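Local structure of beta-Lactamase/D-Alanine Carboxypeptidase (Pseudomonas syringae pv. tomato, 5EVI) at residues Gly267-Asp272 against Glu276-Pro281. The protein probably hydrolyses beta-lactam antibiotics to substituted beta-amino acids, as a class C beta-lactamase, and so would confer antibiotic resistance. Numbering follows the deposited sequence.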
loop_
_atom_site.group_PDB
_atom_site.type_symbol
_atom_site.label_atom_id
_atom_site.label_comp_id
_atom_site.label_asym_id
_atom_site.label_seq_id
_atom_site.Cartn_x
_atom_site.Cartn_y
_atom_site.Cartn_z
ATOM N N GLY D 267 19.071 -3.325 -0.903
ATOM C CA GLY D 267 19.762 -2.203 -1.540
ATOM C C GLY D 267 19.675 -0.979 -0.636
ATOM O O GLY D 267 19.941 -1.067 0.577
ATOM N N GLY D 268 19.243 0.146 -1.207
ATOM C CA GLY D 268 19.087 1.397 -0.458
ATOM C C GLY D 268 17.756 1.568 0.290
ATOM O O GLY D 268 17.553 2.579 0.962
HETATM N N MSE D 269 16.857 0.593 0.163
HETATM C CA MSE D 269 15.512 0.642 0.739
HETATM C C MSE D 269 15.460 -0.198 1.985
HETATM O O MSE D 269 16.048 -1.271 2.035
HETATM C CB MSE D 269 14.567 0.116 -0.348
HETATM C CG MSE D 269 13.209 -0.351 0.141
HETATM SE SE MSE D 269 12.335 -0.882 -1.526
HETATM C CE MSE D 269 12.654 -2.802 -1.277
ATOM N N THR D 270 14.760 0.291 3.009
ATOM C CA THR D 270 14.427 -0.501 4.188
ATOM C C THR D 270 13.022 -1.046 3.929
ATOM O O THR D 270 12.137 -0.274 3.571
ATOM C CB THR D 270 14.478 0.364 5.475
ATOM O OG1 THR D 270 15.838 0.701 5.770
ATOM C CG2 THR D 270 13.882 -0.371 6.681
ATOM N N GLN D 271 12.848 -2.368 4.075
ATOM C CA GLN D 271 11.535 -3.026 3.935
ATOM C C GLN D 271 10.800 -3.060 5.273
ATOM O O GLN D 271 11.305 -3.649 6.251
ATOM C CB GLN D 271 11.696 -4.470 3.416
ATOM C CG GLN D 271 10.379 -5.226 3.207
ATOM C CD GLN D 271 9.548 -4.630 2.083
ATOM O OE1 GLN D 271 10.032 -4.501 0.963
ATOM N NE2 GLN D 271 8.315 -4.236 2.378
ATOM N N ASP D 272 9.596 -2.474 5.311
ATOM C CA ASP D 272 8.705 -2.564 6.481
ATOM C C ASP D 272 7.661 -3.661 6.231
ATOM O O ASP D 272 7.876 -4.530 5.361
ATOM C CB ASP D 272 8.062 -1.197 6.766
ATOM C CG ASP D 272 9.080 -0.077 6.891
ATOM O OD1 ASP D 272 10.323 -0.351 6.829
ATOM O OD2 ASP D 272 8.637 1.086 7.066
ATOM N N GLU D 276 7.578 0.654 2.515
ATOM C CA GLU D 276 8.988 0.745 2.171
ATOM C C GLU D 276 9.473 2.123 2.572
ATOM O O GLU D 276 8.718 3.102 2.431
ATOM C CB GLU D 276 9.158 0.528 0.660
ATOM C CG GLU D 276 8.560 -0.805 0.225
ATOM C CD GLU D 276 8.765 -1.164 -1.234
ATOM O OE1 GLU D 276 9.416 -0.406 -1.999
ATOM O OE2 GLU D 276 8.241 -2.232 -1.622
ATOM N N GLN D 277 10.709 2.219 3.082
ATOM C CA GLN D 277 11.227 3.522 3.548
ATOM C C GLN D 277 12.694 3.742 3.256
ATOM O O GLN D 277 13.442 2.804 2.968
ATOM C CB GLN D 277 10.977 3.715 5.058
ATOM C CG GLN D 277 11.883 2.885 5.960
ATOM C CD GLN D 277 11.578 2.987 7.449
ATOM O OE1 GLN D 277 12.503 3.112 8.290
ATOM N NE2 GLN D 277 10.321 2.875 7.798
ATOM N N TYR D 278 13.100 5.000 3.375
ATOM C CA TYR D 278 14.456 5.435 3.055
ATOM C C TYR D 278 14.927 6.377 4.162
ATOM O O TYR D 278 14.223 7.332 4.502
ATOM C CB TYR D 278 14.497 6.136 1.691
ATOM C CG TYR D 278 13.947 5.276 0.575
ATOM C CD1 TYR D 278 14.785 4.475 -0.184
ATOM C CD2 TYR D 278 12.569 5.236 0.296
ATOM C CE1 TYR D 278 14.294 3.665 -1.194
ATOM C CE2 TYR D 278 12.063 4.415 -0.703
ATOM C CZ TYR D 278 12.928 3.631 -1.451
ATOM O OH TYR D 278 12.455 2.802 -2.449
ATOM N N PRO D 279 16.112 6.107 4.727
ATOM C CA PRO D 279 16.594 6.947 5.802
ATOM C C PRO D 279 17.121 8.295 5.316
ATOM O O PRO D 279 17.669 8.403 4.223
ATOM C CB PRO D 279 17.721 6.116 6.422
ATOM C CG PRO D 279 18.252 5.323 5.280
ATOM C CD PRO D 279 17.032 4.978 4.465
ATOM N N THR D 280 16.929 9.305 6.149
ATOM C CA THR D 280 17.487 10.637 5.932
ATOM C C THR D 280 19.023 10.531 5.892
ATOM O O THR D 280 19.593 9.665 6.575
ATOM C CB THR D 280 17.048 11.578 7.083
ATOM O OG1 THR D 280 17.311 12.944 6.751
ATOM C CG2 THR D 280 17.761 11.229 8.398
ATOM N N PRO D 281 19.700 11.376 5.083
ATOM C CA PRO D 281 19.174 12.339 4.106
ATOM C C PRO D 281 18.618 11.688 2.830
ATOM O O PRO D 281 19.216 10.746 2.283
ATOM C CB PRO D 281 20.385 13.229 3.787
ATOM C CG PRO D 281 21.576 12.415 4.168
ATOM C CD PRO D 281 21.138 11.588 5.333
HETATM O O HOH W 1 15.392 3.563 7.347
#
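T270 and Q277 face each other as the antiparallel hydrogen-bonded pair of a short beta hairpin, T270 N to Q277 O at 2.8 Å and Q277 N to T270 O at 2.9 Å; Q271 with E276 forms the adjoining non-hydrogen-bonded pair. The hairpin sits inside the large antiparallel sheet of the class C beta-lactamase fold, between strands 262-266 and 315-321; the latter carries a K(T/S)G-type motif and probably borders the active site. T270 CB lies beside Q277 CG at 3.7 Å, and a water bridges T270 OG1 and Q277 OE1. Q277 NE2 lies 2.6 Å from D272 OD2, but the N-H...O angle of 116° leaves only a weak, doubtful bond; a second weak one reaches R260 O. On the other face, M269 CB packs on Y278 CE1 at 3.7 Å, with V286 and L287 of helix 284-290 also touching the tyrosine. E276 OE2 forms a salt bridge with R152 NH2, which also bonds Q271 OE1, while Q271 NE2 bonds D272 O at 3.0 Å; the Q271 amide stands nearly perpendicular to the E276 carboxylate. Selenomethionine M269 stays extended out to its selenium (chi1 161°, chi2 179°), leaving SE in a tight 3.0 Å contact with E276 OE1.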